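Local structure of De novo designed protein CA01 (Synthetic construct, 5E6G) at residues E28-A33 with E123-L128; E35-Q40 with Q127-P132; K39-E44 with R61-A66; Y71-E76 with Q85-Y90. The protein has no known natural function and is a computationally designed all-helical protein, obtained with design strategies inspired by evolution. All coordinates share one frame; numbering follows the deposited sequence.

Contact 1. Residues E28-A33 with E123-L128; sequences EEIRQA and EFARQL
Ile30 reaches across to Phe124 with its CD1 methyl, which lies 3.5 Å from Phe124 CD1 and approaches the ring obliquely. Two torsions put it there: CG1 stands anti to the carbonyl carbon (chi1 -66°) and the chain runs extended to CD1. The CG2 branch sits between, 4.1 Å from Phe124 CD1 and 4.2 Å from Ala125 CB. With CG anti to the backbone N (chi1 179°), the Phe124 ring is directed to Ile30, its CD1 and CE1 nearest the end methyl. Ala33, a turn after Ile30, meets Ala125, the residue after Phe124, methyl to methyl, the CB atoms 3.6 Å apart, consistent with the segment axes approaching to 8.6 Å. A glycine in place of Ile30 would probably open a gap beside the Phe124 ring and free it to shift. Leu74 and Ile80 also pack on Ile30. The two segments, from helices 24-50 and 121-130, cross at -48°, apolar packing of two helices in the core of an all-helical fold.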
loop_
_atom_site.group_PDB
_atom_site.type_symbol
_atom_site.label_atom_id
_atom_site.label_comp_id
_atom_site.label_asym_id
_atom_site.label_seq_id
_atom_site.Cartn_x
_atom_site.Cartn_y
_atom_site.Cartn_z
ATOM N N GLU A 28 11.809 -1.080 8.329
ATOM C CA GLU A 28 12.261 -2.397 7.889
ATOM C C GLU A 28 11.130 -3.419 7.965
ATOM O O GLU A 28 10.960 -4.236 7.060
ATOM C CB GLU A 28 13.454 -2.860 8.732
ATOM C CG GLU A 28 13.947 -4.271 8.419
ATOM C CD GLU A 28 14.365 -4.444 6.970
ATOM O OE1 GLU A 28 14.690 -3.432 6.314
ATOM O OE2 GLU A 28 14.368 -5.595 6.486
ATOM N N GLU A 29 10.359 -3.370 9.048
ATOM C CA GLU A 29 9.214 -4.260 9.215
ATOM C C GLU A 29 8.178 -4.044 8.115
ATOM O O GLU A 29 7.639 -5.001 7.561
ATOM C CB GLU A 29 8.561 -4.049 10.583
ATOM C CG GLU A 29 9.363 -4.593 11.755
ATOM C CD GLU A 29 8.700 -4.320 13.093
ATOM O OE1 GLU A 29 7.482 -4.036 13.111
ATOM O OE2 GLU A 29 9.395 -4.386 14.128
ATOM N N ILE A 30 7.907 -2.780 7.806
ATOM C CA ILE A 30 6.913 -2.430 6.798
ATOM C C ILE A 30 7.367 -2.873 5.408
ATOM O O ILE A 30 6.562 -3.366 4.620
ATOM C CB ILE A 30 6.625 -0.909 6.802
ATOM C CG1 ILE A 30 5.966 -0.512 8.125
ATOM C CG2 ILE A 30 5.721 -0.517 5.630
ATOM C CD1 ILE A 30 5.833 0.982 8.339
ATOM N N ARG A 31 8.653 -2.699 5.110
ATOM C CA ARG A 31 9.193 -3.119 3.819
ATOM C C ARG A 31 9.093 -4.632 3.656
ATOM O O ARG A 31 8.817 -5.133 2.565
ATOM C CB ARG A 31 10.651 -2.676 3.665
ATOM C CG ARG A 31 10.831 -1.191 3.375
ATOM C CD ARG A 31 12.230 -0.893 2.858
ATOM N NE ARG A 31 13.274 -1.281 3.806
ATOM C CZ ARG A 31 13.791 -0.480 4.734
ATOM N NH1 ARG A 31 13.368 0.772 4.862
ATOM N NH2 ARG A 31 14.739 -0.934 5.543
ATOM N N GLN A 32 9.325 -5.354 4.747
ATOM C CA GLN A 32 9.226 -6.808 4.739
ATOM C C GLN A 32 7.776 -7.252 4.582
ATOM O O GLN A 32 7.482 -8.198 3.853
ATOM C CB GLN A 32 9.823 -7.388 6.021
ATOM C CG GLN A 32 11.340 -7.330 6.067
ATOM C CD GLN A 32 11.896 -7.608 7.449
ATOM O OE1 GLN A 32 11.146 -7.769 8.412
ATOM N NE2 GLN A 32 13.219 -7.664 7.554
ATOM N N ALA A 33 6.873 -6.561 5.271
ATOM C CA ALA A 33 5.447 -6.835 5.148
ATOM C C ALA A 33 4.979 -6.569 3.722
ATOM O O ALA A 33 4.167 -7.312 3.181
ATOM C CB ALA A 33 4.656 -5.993 6.133
ATOM N N GLU A 123 0.578 -4.651 10.258
ATOM C CA GLU A 123 -0.769 -4.085 10.238
ATOM C C GLU A 123 -0.813 -2.811 9.405
ATOM O O GLU A 123 -1.717 -2.617 8.592
ATOM C CB GLU A 123 -1.253 -3.784 11.656
ATOM C CG GLU A 123 -1.585 -5.011 12.486
ATOM C CD GLU A 123 -2.027 -4.654 13.893
ATOM O OE1 GLU A 123 -1.156 -4.349 14.736
ATOM O OE2 GLU A 123 -3.249 -4.671 14.157
ATOM N N PHE A 124 0.170 -1.944 9.627
ATOM C CA PHE A 124 0.300 -0.703 8.874
ATOM C C PHE A 124 0.338 -0.986 7.377
ATOM O O PHE A 124 -0.400 -0.380 6.603
ATOM C CB PHE A 124 1.563 0.051 9.303
ATOM C CG PHE A 124 1.789 1.336 8.557
ATOM C CD1 PHE A 124 2.448 1.339 7.339
ATOM C CD2 PHE A 124 1.349 2.541 9.078
ATOM C CE1 PHE A 124 2.656 2.520 6.652
ATOM C CE2 PHE A 124 1.556 3.727 8.394
ATOM C CZ PHE A 124 2.211 3.715 7.181
ATOM N N ALA A 125 1.199 -1.916 6.979
ATOM C CA ALA A 125 1.370 -2.248 5.571
ATOM C C ALA A 125 0.081 -2.783 4.956
ATOM O O ALA A 125 -0.327 -2.348 3.881
ATOM C CB ALA A 125 2.494 -3.260 5.403
ATOM N N ARG A 126 -0.561 -3.723 5.643
ATOM C CA ARG A 126 -1.761 -4.365 5.115
ATOM C C ARG A 126 -2.918 -3.384 4.970
ATOM O O ARG A 126 -3.524 -3.283 3.904
ATOM C CB ARG A 126 -2.179 -5.531 6.012
ATOM C CG ARG A 126 -1.195 -6.681 5.995
ATOM C CD ARG A 126 -1.827 -7.980 6.452
ATOM N NE ARG A 126 -0.926 -9.107 6.228
ATOM C CZ ARG A 126 -0.750 -9.703 5.053
ATOM N NH1 ARG A 126 -1.413 -9.283 3.981
ATOM N NH2 ARG A 126 0.092 -10.720 4.946
ATOM N N GLN A 127 -3.217 -2.658 6.040
ATOM C CA GLN A 127 -4.332 -1.720 6.032
ATOM C C GLN A 127 -4.099 -0.562 5.063
ATOM O O GLN A 127 -5.046 -0.032 4.481
ATOM C CB GLN A 127 -4.577 -1.186 7.444
ATOM C CG GLN A 127 -5.136 -2.240 8.386
ATOM C CD GLN A 127 -5.315 -1.734 9.799
ATOM O OE1 GLN A 127 -5.623 -0.562 10.019
ATOM N NE2 GLN A 127 -5.118 -2.617 10.771
ATOM N N LEU A 128 -2.840 -0.176 4.891
ATOM C CA LEU A 128 -2.491 0.906 3.977
ATOM C C LEU A 128 -2.823 0.520 2.539
ATOM O O LEU A 128 -3.391 1.311 1.786
ATOM C CB LEU A 128 -1.005 1.256 4.105
ATOM C CG LEU A 128 -0.469 2.361 3.192
ATOM C CD1 LEU A 128 -1.042 3.713 3.590
ATOM C CD2 LEU A 128 1.052 2.387 3.223
#

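Contact 2. Residues E35-Q40 with Q127-P132; sequences EKILKQ and QLVFYP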
loop_
_atom_site.group_PDB
_atom_site.type_symbol
_atom_site.label_atom_id
_atom_site.label_comp_id
_atom_site.label_asym_id
_atom_site.label_seq_id
_atom_site.Cartn_x
_atom_site.Cartn_y
_atom_site.Cartn_z
ATOM N N GLU A 35 6.744 -6.827 1.048
ATOM C CA GLU A 35 7.303 -7.842 0.158
ATOM C C GLU A 35 6.346 -9.015 -0.021
ATOM O O GLU A 35 6.075 -9.435 -1.145
ATOM C CB GLU A 35 8.646 -8.352 0.687
ATOM C CG GLU A 35 9.852 -7.607 0.144
ATOM C CD GLU A 35 11.159 -8.305 0.467
ATOM O OE1 GLU A 35 11.560 -9.204 -0.302
ATOM O OE2 GLU A 35 11.783 -7.957 1.492
ATOM N N LYS A 36 5.838 -9.542 1.090
ATOM C CA LYS A 36 4.932 -10.685 1.036
ATOM C C LYS A 36 3.577 -10.260 0.474
ATOM O O LYS A 36 2.936 -11.019 -0.249
ATOM C CB LYS A 36 4.775 -11.318 2.425
ATOM C CG LYS A 36 3.810 -10.602 3.354
ATOM C CD LYS A 36 4.260 -10.693 4.803
ATOM C CE LYS A 36 3.220 -10.113 5.751
ATOM N NZ LYS A 36 2.556 -8.895 5.201
ATOM N N ILE A 37 3.157 -9.038 0.798
ATOM C CA ILE A 37 1.903 -8.485 0.292
ATOM C C ILE A 37 1.905 -8.435 -1.233
ATOM O O ILE A 37 0.921 -8.803 -1.875
ATOM C CB ILE A 37 1.648 -7.066 0.857
ATOM C CG1 ILE A 37 1.197 -7.152 2.314
ATOM C CG2 ILE A 37 0.583 -6.330 0.043
ATOM C CD1 ILE A 37 1.186 -5.817 3.047
ATOM N N LEU A 38 3.011 -7.968 -1.805
ATOM C CA LEU A 38 3.159 -7.909 -3.254
ATOM C C LEU A 38 3.063 -9.304 -3.860
ATOM O O LEU A 38 2.539 -9.479 -4.958
ATOM C CB LEU A 38 4.494 -7.265 -3.632
ATOM C CG LEU A 38 4.563 -5.743 -3.505
ATOM C CD1 LEU A 38 6.005 -5.286 -3.342
ATOM C CD2 LEU A 38 3.922 -5.078 -4.716
ATOM N N LYS A 39 3.577 -10.289 -3.133
ATOM C CA LYS A 39 3.538 -11.676 -3.578
ATOM C C LYS A 39 2.105 -12.194 -3.526
ATOM O O LYS A 39 1.641 -12.866 -4.446
ATOM C CB LYS A 39 4.452 -12.542 -2.710
ATOM C CG LYS A 39 5.242 -13.591 -3.478
ATOM C CD LYS A 39 6.380 -14.150 -2.636
ATOM C CE LYS A 39 7.562 -13.190 -2.569
ATOM N NZ LYS A 39 8.268 -13.082 -3.876
ATOM N N GLN A 40 1.409 -11.866 -2.443
ATOM C CA GLN A 40 0.005 -12.221 -2.289
ATOM C C GLN A 40 -0.844 -11.571 -3.377
ATOM O O GLN A 40 -1.720 -12.211 -3.954
ATOM C CB GLN A 40 -0.502 -11.804 -0.907
ATOM C CG GLN A 40 0.105 -12.603 0.236
ATOM C CD GLN A 40 -0.269 -12.059 1.600
ATOM O OE1 GLN A 40 -0.555 -10.870 1.753
ATOM N NE2 GLN A 40 -0.272 -12.931 2.603
ATOM N N GLN A 127 -3.217 -2.658 6.040
ATOM C CA GLN A 127 -4.332 -1.720 6.032
ATOM C C GLN A 127 -4.099 -0.562 5.063
ATOM O O GLN A 127 -5.046 -0.032 4.481
ATOM C CB GLN A 127 -4.577 -1.186 7.444
ATOM C CG GLN A 127 -5.136 -2.240 8.386
ATOM C CD GLN A 127 -5.315 -1.734 9.799
ATOM O OE1 GLN A 127 -5.623 -0.562 10.019
ATOM N NE2 GLN A 127 -5.118 -2.617 10.771
ATOM N N LEU A 128 -2.840 -0.176 4.891
ATOM C CA LEU A 128 -2.491 0.906 3.977
ATOM C C LEU A 128 -2.823 0.520 2.539
ATOM O O LEU A 128 -3.391 1.311 1.786
ATOM C CB LEU A 128 -1.005 1.256 4.105
ATOM C CG LEU A 128 -0.469 2.361 3.192
ATOM C CD1 LEU A 128 -1.042 3.713 3.590
ATOM C CD2 LEU A 128 1.052 2.387 3.223
ATOM N N VAL A 129 -2.479 -0.708 2.170
ATOM C CA VAL A 129 -2.643 -1.174 0.800
ATOM C C VAL A 129 -4.072 -1.644 0.517
ATOM O O VAL A 129 -4.623 -1.362 -0.549
ATOM C CB VAL A 129 -1.652 -2.325 0.492
ATOM C CG1 VAL A 129 -1.909 -2.927 -0.887
ATOM C CG2 VAL A 129 -0.223 -1.824 0.586
ATOM N N PHE A 130 -4.673 -2.349 1.471
ATOM C CA PHE A 130 -5.935 -3.047 1.216
ATOM C C PHE A 130 -7.185 -2.221 1.505
ATOM O O PHE A 130 -8.223 -2.442 0.881
ATOM C CB PHE A 130 -5.986 -4.343 2.028
ATOM C CG PHE A 130 -5.151 -5.450 1.447
ATOM C CD1 PHE A 130 -5.642 -6.229 0.414
ATOM C CD2 PHE A 130 -3.879 -5.707 1.928
ATOM C CE1 PHE A 130 -4.881 -7.246 -0.127
ATOM C CE2 PHE A 130 -3.113 -6.723 1.392
ATOM C CZ PHE A 130 -3.614 -7.493 0.363
ATOM N N TYR A 131 -7.104 -1.279 2.441
ATOM C CA TYR A 131 -8.271 -0.462 2.781
ATOM C C TYR A 131 -8.750 0.364 1.583
ATOM O O TYR A 131 -9.953 0.432 1.324
ATOM C CB TYR A 131 -7.973 0.458 3.974
ATOM C CG TYR A 131 -9.140 1.339 4.360
ATOM C CD1 TYR A 131 -10.059 0.924 5.314
ATOM C CD2 TYR A 131 -9.328 2.580 3.766
ATOM C CE1 TYR A 131 -11.129 1.719 5.669
ATOM C CE2 TYR A 131 -10.396 3.383 4.113
ATOM C CZ TYR A 131 -11.294 2.948 5.064
ATOM O OH TYR A 131 -12.358 3.748 5.413
ATOM N N PRO A 132 -7.817 0.990 0.843
ATOM C CA PRO A 132 -8.256 1.736 -0.342
ATOM C C PRO A 132 -8.594 0.817 -1.516
ATOM O O PRO A 132 -9.191 1.269 -2.491
ATOM C CB PRO A 132 -7.043 2.624 -0.673
ATOM C CG PRO A 132 -6.110 2.503 0.499
ATOM C CD PRO A 132 -6.375 1.159 1.074
#
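Ile37 lays its CG2 methyl against the ring of Phe130, 4.0 Å from CE2, at a slant to the ring. This is apolar helix packing in the core of the all-helical fold, joining the middle of helix 24-50 to the C-terminal part of helix 121-130. Ile37 and Phe130 lie alongside, pointing opposite ways. Phe130 has CG anti to the carbonyl carbon (chi1 -77°), which carries the ring over toward helix 24-50 although its CB does not point straight at it. Val129 is directed at the same isoleucine, so that Ile37 meets two consecutive residues of the other helix. The backbones do not touch: the nearest CA atoms, of Ile37 and Val129, are 8.6 Å apart, and the side chains span the distance. Leu34 and Leu41 pack on Val129 as well, while its carbonyl oxygen takes a hydrogen bond from the hydroxyl of Tyr99 on helix 97-115. The looser of the two methyl contacts is Ile37 CG2 to Val129 CG1, at 4.3 Å.

Contact 3. Residues K39-E44 with R61-A66; sequences KQLENE and RIAYLA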
loop_
_atom_site.group_PDB
_atom_site.type_symbol
_atom_site.label_atom_id
_atom_site.label_comp_id
_atom_site.label_asym_id
_atom_site.label_seq_id
_atom_site.Cartn_x
_atom_site.Cartn_y
_atom_site.Cartn_z
ATOM N N LYS A 39 3.577 -10.289 -3.133
ATOM C CA LYS A 39 3.538 -11.676 -3.578
ATOM C C LYS A 39 2.105 -12.194 -3.526
ATOM O O LYS A 39 1.641 -12.866 -4.446
ATOM C CB LYS A 39 4.452 -12.542 -2.710
ATOM C CG LYS A 39 5.242 -13.591 -3.478
ATOM C CD LYS A 39 6.380 -14.150 -2.636
ATOM C CE LYS A 39 7.562 -13.190 -2.569
ATOM N NZ LYS A 39 8.268 -13.082 -3.876
ATOM N N GLN A 40 1.409 -11.866 -2.443
ATOM C CA GLN A 40 0.005 -12.221 -2.289
ATOM C C GLN A 40 -0.844 -11.571 -3.377
ATOM O O GLN A 40 -1.720 -12.211 -3.954
ATOM C CB GLN A 40 -0.502 -11.804 -0.907
ATOM C CG GLN A 40 0.105 -12.603 0.236
ATOM C CD GLN A 40 -0.269 -12.059 1.600
ATOM O OE1 GLN A 40 -0.555 -10.870 1.753
ATOM N NE2 GLN A 40 -0.272 -12.931 2.603
ATOM N N LEU A 41 -0.573 -10.301 -3.658
ATOM C CA LEU A 41 -1.324 -9.562 -4.667
ATOM C C LEU A 41 -1.129 -10.160 -6.059
ATOM O O LEU A 41 -2.049 -10.150 -6.876
ATOM C CB LEU A 41 -0.914 -8.086 -4.666
ATOM C CG LEU A 41 -1.403 -7.259 -3.473
ATOM C CD1 LEU A 41 -0.673 -5.927 -3.399
ATOM C CD2 LEU A 41 -2.905 -7.035 -3.552
ATOM N N GLU A 42 0.069 -10.676 -6.327
ATOM C CA GLU A 42 0.344 -11.340 -7.599
ATOM C C GLU A 42 -0.606 -12.513 -7.807
ATOM O O GLU A 42 -1.142 -12.706 -8.898
ATOM C CB GLU A 42 1.792 -11.833 -7.661
ATOM C CG GLU A 42 2.800 -10.783 -8.100
ATOM C CD GLU A 42 4.158 -11.381 -8.423
ATOM O OE1 GLU A 42 4.221 -12.302 -9.267
ATOM O OE2 GLU A 42 5.162 -10.932 -7.830
ATOM N N ASN A 43 -0.810 -13.292 -6.750
ATOM C CA ASN A 43 -1.702 -14.441 -6.812
ATOM C C ASN A 43 -3.150 -14.001 -7.012
ATOM O O ASN A 43 -3.855 -14.539 -7.864
ATOM C CB ASN A 43 -1.579 -15.283 -5.541
ATOM C CG ASN A 43 -2.084 -16.704 -5.731
ATOM O OD1 ASN A 43 -1.835 -17.333 -6.759
ATOM N ND2 ASN A 43 -2.804 -17.213 -4.739
ATOM N N GLU A 44 -3.583 -13.016 -6.228
ATOM C CA GLU A 44 -4.942 -12.493 -6.330
ATOM C C GLU A 44 -5.223 -11.974 -7.736
ATOM O O GLU A 44 -6.348 -12.058 -8.225
ATOM C CB GLU A 44 -5.170 -11.376 -5.308
ATOM C CG GLU A 44 -5.020 -11.804 -3.855
ATOM C CD GLU A 44 -6.087 -12.792 -3.409
ATOM O OE1 GLU A 44 -7.108 -12.937 -4.114
ATOM O OE2 GLU A 44 -5.899 -13.424 -2.349
ATOM N N ARG A 61 -4.431 -4.834 -9.074
ATOM C CA ARG A 61 -3.307 -4.303 -9.833
ATOM C C ARG A 61 -2.917 -2.910 -9.335
ATOM O O ARG A 61 -1.734 -2.593 -9.236
ATOM C CB ARG A 61 -3.644 -4.266 -11.326
ATOM C CG ARG A 61 -3.530 -5.625 -12.003
ATOM C CD ARG A 61 -3.989 -5.592 -13.451
ATOM N NE ARG A 61 -3.725 -6.863 -14.123
ATOM C CZ ARG A 61 -2.646 -7.124 -14.857
ATOM N NH1 ARG A 61 -1.710 -6.201 -15.037
ATOM N NH2 ARG A 61 -2.503 -8.316 -15.420
ATOM N N ILE A 62 -3.910 -2.086 -9.016
ATOM C CA ILE A 62 -3.651 -0.759 -8.464
ATOM C C ILE A 62 -3.006 -0.878 -7.085
ATOM O O ILE A 62 -2.053 -0.163 -6.773
ATOM C CB ILE A 62 -4.940 0.080 -8.361
ATOM C CG1 ILE A 62 -5.508 0.339 -9.758
ATOM C CG2 ILE A 62 -4.666 1.412 -7.655
ATOM C CD1 ILE A 62 -6.887 0.972 -9.761
ATOM N N ALA A 63 -3.531 -1.784 -6.266
ATOM C CA ALA A 63 -2.986 -2.029 -4.934
ATOM C C ALA A 63 -1.541 -2.511 -5.015
ATOM O O ALA A 63 -0.735 -2.247 -4.120
ATOM C CB ALA A 63 -3.844 -3.046 -4.191
ATOM N N TYR A 64 -1.224 -3.228 -6.089
ATOM C CA TYR A 64 0.129 -3.714 -6.320
ATOM C C TYR A 64 1.079 -2.544 -6.566
ATOM O O TYR A 64 2.176 -2.499 -6.015
ATOM C CB TYR A 64 0.154 -4.680 -7.508
ATOM C CG TYR A 64 1.493 -5.337 -7.751
ATOM C CD1 TYR A 64 2.456 -4.725 -8.541
ATOM C CD2 TYR A 64 1.790 -6.575 -7.197
ATOM C CE1 TYR A 64 3.679 -5.325 -8.767
ATOM C CE2 TYR A 64 3.009 -7.182 -7.418
ATOM C CZ TYR A 64 3.951 -6.554 -8.204
ATOM O OH TYR A 64 5.167 -7.156 -8.426
ATOM N N LEU A 65 0.643 -1.598 -7.392
ATOM C CA LEU A 65 1.439 -0.415 -7.692
ATOM C C LEU A 65 1.671 0.414 -6.434
ATOM O O LEU A 65 2.756 0.962 -6.234
ATOM C CB LEU A 65 0.755 0.440 -8.761
ATOM C CG LEU A 65 0.534 -0.198 -10.136
ATOM C CD1 LEU A 65 -0.166 0.787 -11.063
ATOM C CD2 LEU A 65 1.839 -0.678 -10.751
ATOM N N ALA A 66 0.647 0.502 -5.589
ATOM C CA ALA A 66 0.738 1.264 -4.347
ATOM C C ALA A 66 1.789 0.663 -3.417
ATOM O O ALA A 66 2.673 1.367 -2.922
ATOM C CB ALA A 66 -0.617 1.313 -3.655
#
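Apolar contact between Leu41 and the backbone and side chains of Ala63 and Tyr64 makes up the buried part of this interface. The two methyls of Leu41 divide the work: CD1 sits 3.8 Å from both the carbonyl O of Ala63 and the CA of Tyr64, whereas CD2 turns to the methyl of Ala63, 4.1 Å from its CB. The stem of the leucine is used too, since Leu41 CB meets the edge of the Tyr64 ring, near its plane, 4.0 Å from CD2. The segments belong to helices 24-50 and 54-75, consecutive in the chain, and run antiparallel at a crossing angle of -163°, as in a helical hairpin. Val129 and Phe130 of helix 121-130 also touch Leu41, closing the inner side of the pair.

Toward solvent the contact becomes mixed in character. The aliphatic part of Glu42 packs on the tyrosine, with Glu42 CG 3.7 Å from Tyr64 CE2. Because the glutamate is extended beyond CG, its carboxylate is carried along the ring toward the phenol end, with the carboxylate plane turned 76° from the ring plane. Glu42 OE2 stays 3.8 Å from Tyr64 OH.

Contact 4. Residues Y71-E76 with Q85-Y90; sequences YRLLAE and QRAAAY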
loop_
_atom_site.group_PDB
_atom_site.type_symbol
_atom_site.label_atom_id
_atom_site.label_comp_id
_atom_site.label_asym_id
_atom_site.label_seq_id
_atom_site.Cartn_x
_atom_site.Cartn_y
_atom_site.Cartn_z
ATOM N N TYR A 71 7.053 0.606 -1.091
ATOM C CA TYR A 71 8.239 -0.177 -0.785
ATOM C C TYR A 71 9.529 0.541 -1.192
ATOM O O TYR A 71 10.456 0.653 -0.386
ATOM C CB TYR A 71 8.159 -1.540 -1.477
ATOM C CG TYR A 71 9.427 -2.352 -1.358
ATOM C CD1 TYR A 71 10.431 -2.243 -2.312
ATOM C CD2 TYR A 71 9.622 -3.222 -0.297
ATOM C CE1 TYR A 71 11.596 -2.976 -2.216
ATOM C CE2 TYR A 71 10.789 -3.966 -0.189
ATOM C CZ TYR A 71 11.774 -3.839 -1.150
ATOM O OH TYR A 71 12.936 -4.580 -1.042
ATOM N N ARG A 72 9.592 1.019 -2.433
ATOM C CA ARG A 72 10.826 1.606 -2.948
ATOM C C ARG A 72 11.151 2.921 -2.242
ATOM O O ARG A 72 12.321 3.266 -2.068
ATOM C CB ARG A 72 10.744 1.817 -4.469
ATOM C CG ARG A 72 9.840 2.953 -4.955
ATOM C CD ARG A 72 10.495 3.766 -6.077
ATOM N NE ARG A 72 11.058 5.029 -5.592
ATOM C CZ ARG A 72 12.280 5.483 -5.872
ATOM N NH1 ARG A 72 13.110 4.790 -6.644
ATOM N NH2 ARG A 72 12.676 6.646 -5.374
ATOM N N LEU A 73 10.116 3.644 -1.828
ATOM C CA LEU A 73 10.302 4.901 -1.114
ATOM C C LEU A 73 10.974 4.653 0.230
ATOM O O LEU A 73 11.908 5.361 0.607
ATOM C CB LEU A 73 8.964 5.615 -0.918
ATOM C CG LEU A 73 8.397 6.298 -2.164
ATOM C CD1 LEU A 73 6.937 6.660 -1.960
ATOM C CD2 LEU A 73 9.215 7.538 -2.520
ATOM N N LEU A 74 10.504 3.636 0.945
ATOM C CA LEU A 74 11.093 3.270 2.227
ATOM C C LEU A 74 12.507 2.715 2.049
ATOM O O LEU A 74 13.362 2.890 2.919
ATOM C CB LEU A 74 10.216 2.245 2.946
ATOM C CG LEU A 74 8.835 2.724 3.399
ATOM C CD1 LEU A 74 8.057 1.573 4.019
ATOM C CD2 LEU A 74 8.949 3.882 4.381
ATOM N N ALA A 75 12.744 2.041 0.926
ATOM C CA ALA A 75 14.070 1.512 0.618
ATOM C C ALA A 75 15.024 2.657 0.302
ATOM O O ALA A 75 16.233 2.543 0.484
ATOM C CB ALA A 75 14.001 0.540 -0.549
ATOM N N GLU A 76 14.459 3.763 -0.172
ATOM C CA GLU A 76 15.229 4.960 -0.492
ATOM C C GLU A 76 15.511 5.802 0.753
ATOM O O GLU A 76 16.114 6.872 0.668
ATOM C CB GLU A 76 14.478 5.790 -1.533
ATOM C CG GLU A 76 14.768 5.405 -2.973
ATOM C CD GLU A 76 16.214 5.640 -3.366
ATOM O OE1 GLU A 76 16.505 6.696 -3.971
ATOM O OE2 GLU A 76 17.057 4.766 -3.068
ATOM N N GLN A 85 2.587 10.200 1.533
ATOM C CA GLN A 85 2.157 11.329 0.712
ATOM C C GLN A 85 2.701 11.241 -0.712
ATOM O O GLN A 85 1.994 11.555 -1.670
ATOM C CB GLN A 85 2.590 12.649 1.356
ATOM C CG GLN A 85 1.995 12.891 2.735
ATOM C CD GLN A 85 0.480 13.002 2.713
ATOM O OE1 GLN A 85 -0.106 13.511 1.756
ATOM N NE2 GLN A 85 -0.162 12.517 3.769
ATOM N N ARG A 86 3.953 10.815 -0.854
ATOM C CA ARG A 86 4.568 10.702 -2.173
ATOM C C ARG A 86 3.981 9.527 -2.956
ATOM O O ARG A 86 3.851 9.593 -4.178
ATOM C CB ARG A 86 6.088 10.553 -2.049
ATOM C CG ARG A 86 6.801 11.848 -1.688
ATOM C CD ARG A 86 8.276 11.631 -1.392
ATOM N NE ARG A 86 9.041 11.287 -2.589
ATOM C CZ ARG A 86 10.340 10.997 -2.588
ATOM N NH1 ARG A 86 11.029 11.007 -1.455
ATOM N NH2 ARG A 86 10.952 10.693 -3.724
ATOM N N ALA A 87 3.623 8.457 -2.252
ATOM C CA ALA A 87 2.980 7.312 -2.890
ATOM C C ALA A 87 1.590 7.696 -3.390
ATOM O O ALA A 87 1.167 7.273 -4.464
ATOM C CB ALA A 87 2.898 6.143 -1.930
ATOM N N ALA A 88 0.885 8.506 -2.607
ATOM C CA ALA A 88 -0.435 8.985 -3.001
ATOM C C ALA A 88 -0.356 9.794 -4.294
ATOM O O ALA A 88 -1.211 9.660 -5.169
ATOM C CB ALA A 88 -1.050 9.820 -1.891
ATOM N N ALA A 89 0.672 10.628 -4.409
ATOM C CA ALA A 89 0.874 11.431 -5.611
ATOM C C ALA A 89 1.200 10.538 -6.807
ATOM O O ALA A 89 0.696 10.752 -7.909
ATOM C CB ALA A 89 1.985 12.447 -5.387
ATOM N N TYR A 90 2.053 9.544 -6.575
ATOM C CA TYR A 90 2.392 8.544 -7.586
ATOM C C TYR A 90 1.134 7.896 -8.148
ATOM O O TYR A 90 0.967 7.790 -9.361
ATOM C CB TYR A 90 3.318 7.479 -6.984
ATOM C CG TYR A 90 3.406 6.183 -7.769
ATOM C CD1 TYR A 90 2.457 5.179 -7.610
ATOM C CD2 TYR A 90 4.454 5.954 -8.648
ATOM C CE1 TYR A 90 2.540 3.996 -8.320
ATOM C CE2 TYR A 90 4.545 4.771 -9.358
ATOM C CZ TYR A 90 3.585 3.799 -9.193
ATOM O OH TYR A 90 3.677 2.623 -9.901
#
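Leu73 presents one methyl to the flat face of the Arg86 guanidinium and the other to the backbone behind it. CD2 stands over the centre of that group, 3.6 Å from Arg86 CZ. The arginine reaches this position by bending: its chain is extended as far as CD, then turns at chi3 (70°), folding the guanidinium back over the leucine while its CB stays against the other branch. Leu73 CD1 lies 4.0 Å from Arg86 CB and 3.8 Å from the backbone N of Ala87, with the Ala87 methyl, CB, at 4.1 Å. One leucine thus covers both the charged end of exposed Arg86 and the buried Ala87. Shortening this residue to an alanine would probably leave the guanidinium face without its apolar cover and the Arg86 chain freer to swing. Arg72 NH2 is 4.7 Å from Arg86 NH2, and this like charge may also influence where the arginine settles. The contact joins the end of helix 54-75 to helix 80-93 across a short connection; Ala83 adds to the packing around Leu73, and on the inner side Ala87 rests on Phe103 of helix 97-115.

Contacts 1, 2 and 3 follow one another along helix 24-50. Contacts 1 and 2, about 8 Å apart between centres, both bring in helix 121-130 and meet through Ala125 CB and Ile37 CD1, 3.7 Å apart; Arg126 NH1 also probably hydrogen-bonds Gln40 OE1 at 2.9 Å. Contact 3, centre to centre about 7 Å from contact 2, continues the core through Val129 CG1, which lies 3.5 Å from Ala63 O. Contact 4 is more remote, its centre about 16 Å from that of contact 3 and about 13 Å from that of contact 1, yet Ile30 CG2 packs 3.5 Å from Leu74 CD1 and ties it to contact 1. Along the chain, contacts 3 and 4 lie in series within the loop that contact 1 closes.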